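Local coordinates for protein ribose 5-phosphate isomerase (Giardia lamblia, PDB 3S5P) that probably interconverts ribose 5-phosphate and ribulose 5-phosphate as a B-type isomerase of the pentose phosphate pathway, at residues D65-G70 with I90-A95; E72-G77 with K100-A105; Y111-A116 with A138-R143. One frame throughout, in Å; residues are numbered along the deposited sequence.

Contact 1: D65-G70 with I90-A95. With SO4 (sulfate ion), chain C.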
# COMPACT_ATOMS: atom_id res chain seq x y z
N ASP A 65 11.57 -4.38 -14.04
CA ASP A 65 11.05 -5.29 -15.06
C ASP A 65 10.05 -6.31 -14.48
O ASP A 65 8.96 -6.48 -15.03
CB ASP A 65 12.19 -6.00 -15.80
N PHE A 66 10.41 -6.94 -13.36
CA PHE A 66 9.64 -8.06 -12.80
C PHE A 66 8.22 -7.69 -12.32
O PHE A 66 7.35 -8.56 -12.21
CB PHE A 66 10.44 -8.76 -11.68
CG PHE A 66 10.29 -8.13 -10.32
CD1 PHE A 66 9.26 -8.53 -9.46
CD2 PHE A 66 11.15 -7.13 -9.90
CE1 PHE A 66 9.11 -7.95 -8.20
CE2 PHE A 66 11.01 -6.53 -8.64
CZ PHE A 66 9.99 -6.94 -7.79
N ALA A 67 7.99 -6.41 -12.04
CA ALA A 67 6.66 -5.93 -11.69
C ALA A 67 5.78 -5.74 -12.93
O ALA A 67 4.63 -6.23 -12.96
CB ALA A 67 6.75 -4.63 -10.88
N LYS A 68 6.31 -5.03 -13.93
CA LYS A 68 5.59 -4.87 -15.19
C LYS A 68 5.19 -6.27 -15.66
O LYS A 68 4.03 -6.49 -16.02
CB LYS A 68 6.41 -4.12 -16.24
N ILE A 69 6.14 -7.21 -15.58
CA ILE A 69 5.94 -8.60 -15.98
C ILE A 69 4.85 -9.33 -15.18
O ILE A 69 3.96 -9.95 -15.77
CB ILE A 69 7.30 -9.39 -15.97
CG1 ILE A 69 8.18 -8.98 -17.16
CG2 ILE A 69 7.09 -10.91 -15.99
CD1 ILE A 69 9.65 -9.24 -16.94
N GLY A 70 4.91 -9.25 -13.86
CA GLY A 70 3.87 -9.82 -13.01
C GLY A 70 2.50 -9.26 -13.37
O GLY A 70 1.53 -10.00 -13.57
N ILE A 90 7.14 -1.28 -1.22
CA ILE A 90 6.63 0.08 -1.38
C ILE A 90 6.80 0.56 -2.79
O ILE A 90 5.82 0.99 -3.38
CB ILE A 90 7.30 1.05 -0.36
CG1 ILE A 90 6.82 0.71 1.04
CG2 ILE A 90 7.03 2.52 -0.74
CD1 ILE A 90 7.66 1.35 2.12
N GLY A 91 8.01 0.47 -3.34
CA GLY A 91 8.28 0.97 -4.69
C GLY A 91 7.51 0.18 -5.74
O GLY A 91 7.02 0.74 -6.72
N ILE A 92 7.36 -1.12 -5.52
CA ILE A 92 6.61 -1.97 -6.44
C ILE A 92 5.12 -1.67 -6.38
O ILE A 92 4.44 -1.63 -7.40
CB ILE A 92 6.88 -3.47 -6.17
CG1 ILE A 92 8.34 -3.80 -6.46
CG2 ILE A 92 6.12 -4.34 -7.12
CD1 ILE A 92 8.92 -3.26 -7.83
N SER A 93 4.61 -1.41 -5.18
CA SER A 93 3.19 -1.17 -5.10
C SER A 93 2.86 0.18 -5.76
O SER A 93 1.82 0.32 -6.40
CB SER A 93 2.71 -1.26 -3.64
OG SER A 93 3.30 -0.20 -2.94
N ILE A 94 3.75 1.15 -5.63
CA ILE A 94 3.56 2.43 -6.29
C ILE A 94 3.56 2.22 -7.80
O ILE A 94 2.66 2.67 -8.48
CB ILE A 94 4.69 3.40 -5.92
CG1 ILE A 94 4.54 3.92 -4.49
CG2 ILE A 94 4.72 4.57 -6.88
CD1 ILE A 94 5.83 4.59 -3.96
N ALA A 95 4.57 1.53 -8.33
CA ALA A 95 4.69 1.37 -9.78
C ALA A 95 3.54 0.50 -10.31
O ALA A 95 2.99 0.80 -11.38
CB ALA A 95 6.09 0.79 -10.17
S SO4 C . 10.62 -1.84 -3.36
O1 SO4 C . 10.75 -0.42 -2.94
O2 SO4 C . 11.36 -2.64 -2.37
O3 SO4 C . 9.29 -2.47 -3.52
O4 SO4 C . 11.23 -1.92 -4.70
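Ile92 meets Phe66 and Ala67 beside an anion site at the N-terminal end of helix 90-97, where a sulfate, probably from the crystallisation liquor, sits on backbone amides. The site follows strand 81-86 in a glycine-rich turn, and its position is consistent with the active-site anion hole of RpiB enzymes. Gly91 N donates to sulfate O1 at 2.9 Å (N-H...O 141°). The straighter bond is that of Ile92 N, which reaches O3 at 3.1 Å and 157°; Thr88 N supplies another. Gly91 has no side chain to crowd O1, so the anion can come up to the amides at the helix's N-terminal end, whose dipole would probably help to hold the negative charge. Sulfate O3 also comes within 3.4 Å of Ile92 CG1, so one residue links the anion to the apolar contact. Having CG1 beside its backbone N (chi1 -65°) and CG2 anti to it, Ile92 turns CG1 and CD1 mainly to Phe66 and CG2 to Ala67. CG1 approaches Phe66 CZ obliquely to the ring at 3.8 Å, CD1 is equally near that atom, and the two side chains cross at about a right angle. CG2 meets Ala67 CB at 3.8 Å, and CD1 also reaches that methyl at 4.0 Å. Ala67 and Ile92 also form the nearest backbone pair, their CA atoms 6.6 Å apart. Ile92 also rests on Leu84 and Cys86 of strand 81-86, while Ile90 and Ser93 reach Leu106 and Cys104 of strand 104-106, and Ile94 packs on Cys104 of the second subunit.

Contact 2: E72-G77 with K100-A105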
# COMPACT_ATOMS: atom_id res chain seq x y z
N GLU A 72 1.44 -7.84 -16.00
CA GLU A 72 0.98 -8.05 -17.37
C GLU A 72 0.31 -9.41 -17.53
O GLU A 72 -0.50 -9.62 -18.46
CB GLU A 72 2.13 -7.85 -18.36
CG GLU A 72 2.49 -6.38 -18.63
CD GLU A 72 3.76 -6.19 -19.48
OE1 GLU A 72 4.44 -7.20 -19.82
OE2 GLU A 72 4.09 -5.03 -19.81
N ALA A 73 0.66 -10.35 -16.65
CA ALA A 73 -0.01 -11.67 -16.64
C ALA A 73 -1.49 -11.47 -16.24
O ALA A 73 -2.38 -12.18 -16.71
CB ALA A 73 0.70 -12.61 -15.67
N VAL A 74 -1.74 -10.50 -15.38
CA VAL A 74 -3.09 -10.20 -14.92
C VAL A 74 -3.84 -9.41 -15.98
O VAL A 74 -4.96 -9.76 -16.34
CB VAL A 74 -3.06 -9.43 -13.58
CG1 VAL A 74 -4.47 -8.98 -13.15
CG2 VAL A 74 -2.41 -10.29 -12.51
N THR A 75 -3.22 -8.36 -16.52
CA THR A 75 -3.94 -7.47 -17.43
C THR A 75 -4.22 -8.13 -18.78
O THR A 75 -5.10 -7.69 -19.52
CB THR A 75 -3.23 -6.08 -17.62
OG1 THR A 75 -2.10 -6.21 -18.47
CG2 THR A 75 -2.77 -5.53 -16.31
N SER A 76 -3.48 -9.18 -19.10
CA SER A 76 -3.69 -9.92 -20.34
C SER A 76 -4.67 -11.09 -20.16
O SER A 76 -5.03 -11.76 -21.12
CB SER A 76 -2.35 -10.42 -20.88
OG SER A 76 -1.87 -11.46 -20.07
N GLY A 77 -5.09 -11.36 -18.94
CA GLY A 77 -6.07 -12.44 -18.74
C GLY A 77 -5.46 -13.81 -18.47
O GLY A 77 -6.19 -14.78 -18.34
N LYS A 100 -2.89 0.81 -15.45
CA LYS A 100 -4.33 0.72 -15.59
C LYS A 100 -4.79 -0.71 -15.27
O LYS A 100 -4.14 -1.69 -15.66
CB LYS A 100 -4.74 1.18 -16.98
CG LYS A 100 -4.58 2.70 -17.15
CD LYS A 100 -5.43 3.24 -18.30
CE LYS A 100 -6.15 4.53 -17.90
NZ LYS A 100 -7.43 4.74 -18.68
N GLY A 101 -5.90 -0.83 -14.53
CA GLY A 101 -6.46 -2.15 -14.27
C GLY A 101 -5.73 -3.02 -13.27
O GLY A 101 -6.06 -4.20 -13.13
N ILE A 102 -4.75 -2.45 -12.58
CA ILE A 102 -4.02 -3.10 -11.51
C ILE A 102 -4.30 -2.40 -10.18
O ILE A 102 -4.21 -1.18 -10.05
CB ILE A 102 -2.49 -3.11 -11.75
CG1 ILE A 102 -2.13 -3.95 -12.98
CG2 ILE A 102 -1.73 -3.70 -10.55
CD1 ILE A 102 -2.12 -5.46 -12.74
N ARG A 103 -4.63 -3.21 -9.18
CA ARG A 103 -4.84 -2.73 -7.84
C ARG A 103 -3.93 -3.54 -6.91
O ARG A 103 -4.21 -4.72 -6.62
CB ARG A 103 -6.31 -2.88 -7.47
CG ARG A 103 -7.19 -1.94 -8.27
CD ARG A 103 -8.67 -2.34 -8.30
NE ARG A 103 -8.94 -3.62 -8.99
CZ ARG A 103 -9.04 -3.75 -10.30
NH1 ARG A 103 -8.81 -2.70 -11.10
NH2 ARG A 103 -9.31 -4.95 -10.82
N CYS A 104 -2.87 -2.89 -6.45
CA CYS A 104 -1.84 -3.57 -5.72
C CYS A 104 -1.88 -3.18 -4.25
O CYS A 104 -1.86 -1.99 -3.87
CB CYS A 104 -0.47 -3.32 -6.35
SG CYS A 104 0.92 -4.12 -5.53
N ALA A 105 -1.95 -4.21 -3.43
CA ALA A 105 -2.11 -4.09 -2.00
C ALA A 105 -0.79 -4.51 -1.36
O ALA A 105 -0.36 -5.64 -1.53
CB ALA A 105 -3.23 -5.02 -1.56
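Val74 is the first residue of 72-77 to touch the other segment: its CB lies 4.2 Å from Ile102 CD1, at the margin of apolar contact. Thr75 carries more of the joint. Its CG2, anti to the carbonyl carbon, lies 3.6 Å from Ile102 CD1 and 3.7 Å from Ile102 CG1, so the methyl rather than the hydroxyl does the touching, and the two side chains cross at about a right angle. The same methyl passes 4.1 Å from Lys100 O, near the backbone turn at Gly101. Ser76 curls back on its own helix: OG donates to Glu72 O at 2.8 Å, in the carbonyl plane, and Ser76 N gives that oxygen a second bond. Gly77 is the first to leave helical backbone angles, its positive phi (91°) and the bond from its N to Val74 O (3.1 Å) belonging to a Schellman motif. On the partner side Ile102 is buried, resting also on Ala124 of strand 124-128, and its carbonyl O accepts a hydrogen bond from Lys98 NZ of the second subunit. Packing of a helix C-terminus on the loop entering strand 104-106, outermost in this chain's sheet, belongs to the Rossmann-like alpha/beta/alpha fold of the RpiB family.

Contact 3: Y111-A116 with A138-R143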
# COMPACT_ATOMS: atom_id res chain seq x y z
N TYR A 111 -5.37 -9.50 7.99
CA TYR A 111 -6.48 -8.56 7.92
C TYR A 111 -6.37 -7.58 6.72
O TYR A 111 -7.34 -7.40 6.00
CB TYR A 111 -6.64 -7.80 9.26
CG TYR A 111 -7.79 -6.86 9.24
CD1 TYR A 111 -9.11 -7.33 9.38
CD2 TYR A 111 -7.59 -5.51 9.01
CE1 TYR A 111 -10.20 -6.45 9.34
CE2 TYR A 111 -8.63 -4.63 8.94
CZ TYR A 111 -9.94 -5.10 9.11
OH TYR A 111 -10.95 -4.22 9.07
N ASP A 112 -5.21 -6.94 6.57
CA ASP A 112 -4.84 -6.19 5.36
C ASP A 112 -5.22 -6.99 4.09
O ASP A 112 -5.91 -6.48 3.20
CB ASP A 112 -3.31 -6.00 5.32
CG ASP A 112 -2.84 -4.79 6.11
OD1 ASP A 112 -3.70 -3.99 6.60
OD2 ASP A 112 -1.59 -4.64 6.24
N ALA A 113 -4.77 -8.24 4.01
CA ALA A 113 -5.05 -9.10 2.85
C ALA A 113 -6.54 -9.32 2.61
O ALA A 113 -7.02 -9.23 1.47
CB ALA A 113 -4.33 -10.45 2.96
N GLU A 114 -7.25 -9.61 3.69
CA GLU A 114 -8.69 -9.76 3.68
C GLU A 114 -9.37 -8.46 3.21
O GLU A 114 -10.23 -8.50 2.36
CB GLU A 114 -9.17 -10.11 5.09
CG GLU A 114 -10.56 -10.66 5.17
CD GLU A 114 -11.05 -10.73 6.63
OE1 GLU A 114 -12.23 -10.43 6.87
OE2 GLU A 114 -10.25 -11.07 7.54
N MET A 115 -8.97 -7.31 3.73
CA MET A 115 -9.61 -6.07 3.30
C MET A 115 -9.22 -5.70 1.86
O MET A 115 -10.06 -5.25 1.09
CB MET A 115 -9.34 -4.92 4.29
CG MET A 115 -9.89 -5.19 5.69
SD MET A 115 -11.68 -5.57 5.75
CE MET A 115 -11.66 -7.34 5.88
N ALA A 116 -7.97 -5.95 1.48
CA ALA A 116 -7.52 -5.70 0.08
C ALA A 116 -8.40 -6.37 -0.96
O ALA A 116 -8.61 -5.84 -2.03
CB ALA A 116 -6.04 -6.14 -0.14
N ALA A 138 3.36 -16.07 4.07
CA ALA A 138 2.51 -17.18 3.59
C ALA A 138 1.08 -17.05 4.10
O ALA A 138 0.14 -17.41 3.42
CB ALA A 138 3.11 -18.55 3.96
N SER A 139 0.89 -16.54 5.31
CA SER A 139 -0.50 -16.50 5.83
C SER A 139 -1.26 -15.32 5.26
O SER A 139 -2.47 -15.39 5.15
CB SER A 139 -0.58 -16.60 7.36
OG SER A 139 -0.30 -15.38 7.98
N ILE A 140 -0.54 -14.27 4.85
CA ILE A 140 -1.07 -13.12 4.10
C ILE A 140 -1.52 -13.55 2.71
O ILE A 140 -2.66 -13.25 2.27
CB ILE A 140 -0.00 -11.97 4.00
CG1 ILE A 140 0.25 -11.34 5.38
CG2 ILE A 140 -0.46 -10.87 3.05
CD1 ILE A 140 1.42 -10.38 5.41
N LEU A 141 -0.61 -14.25 2.02
CA LEU A 141 -0.89 -14.81 0.73
C LEU A 141 -2.13 -15.71 0.79
O LEU A 141 -3.03 -15.62 -0.04
CB LEU A 141 0.31 -15.66 0.25
CG LEU A 141 0.02 -16.43 -1.04
CD1 LEU A 141 -0.25 -15.48 -2.23
CD2 LEU A 141 1.11 -17.45 -1.40
N SER A 142 -2.14 -16.65 1.74
CA SER A 142 -3.27 -17.59 1.83
C SER A 142 -4.61 -16.86 2.04
O SER A 142 -5.64 -17.23 1.46
CB SER A 142 -2.99 -18.64 2.91
OG SER A 142 -4.16 -18.94 3.63
N ARG A 143 -4.62 -15.81 2.85
CA ARG A 143 -5.85 -15.02 3.06
C ARG A 143 -6.19 -14.18 1.82
O ARG A 143 -7.35 -14.08 1.42
CB ARG A 143 -5.74 -14.15 4.30
CG ARG A 143 -6.95 -13.28 4.58
CD ARG A 143 -8.16 -14.09 4.98
NE ARG A 143 -7.75 -15.05 5.98
CZ ARG A 143 -7.71 -14.81 7.28
NH1 ARG A 143 -8.10 -13.63 7.79
NH2 ARG A 143 -7.31 -15.78 8.08
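Helices 111-116 and 138-143 run nearly parallel, their axes 8.2 Å apart at closest approach and crossing at -22°, with the CA atoms of Ala113 and Ile140 5.8 Å apart. Both belong to one helical layer of the Rossmann-like alpha/beta/alpha sandwich. The close approach rests on Ala113, whose small side chain faces the partner helix: CB lies 3.3 Å from Ile140 O and 3.9 Å from Ile140 CG2. Ile140 also packs on Leu125 and Leu127 of strand 124-128, while Ala138 and Leu141 face helix 33-45. One turn further on, Arg143 covers the outer edge of the joint. Its CG, anti to the backbone N, lies 3.8 Å from Glu114 N and 3.9 Å from Glu114 CB, so the aliphatic part packs alongside the glutamate before any charge is met. Beyond CG the arginine bends twice, at chi2 and chi3, whereas Glu114 stays extended; both side chains end up pointing the same way. Lys118 gives Glu114 OE1 a second cationic neighbour in a long, weak ion pair. The carboxylate and guanidinium planes are turned 56° apart, and Glu114 and Arg143 form a salt bridge through one oxygen: OE2 stands at the guanidinium edge, near its plane, and accepts a weak hydrogen bond from Arg143 NH1 at 3.4 Å with an N-H...O angle of 130°.

Contacts 1 and 2 share helix 65-75: its first turn packs on helix 90-97 and its last on the loop before strand 104-106. They also touch each other through Ser93 CA and Cys104 SG. Contact 3 joins two helices on the other face of the sheet, its centre about 19 Å from that of contact 1 and 18 Å from that of contact 2, yet Ala105 CB and Ala116 CB bring it against contact 2. All three are partly buried. Contact 2 has the most exposed touching residues, two of four; contacts 1 and 3 have none. Contacts 1 and 2 are apolar across their segments, with the sulfate held by contact 1's backbone; contact 3 adds a salt bridge at its outer edge.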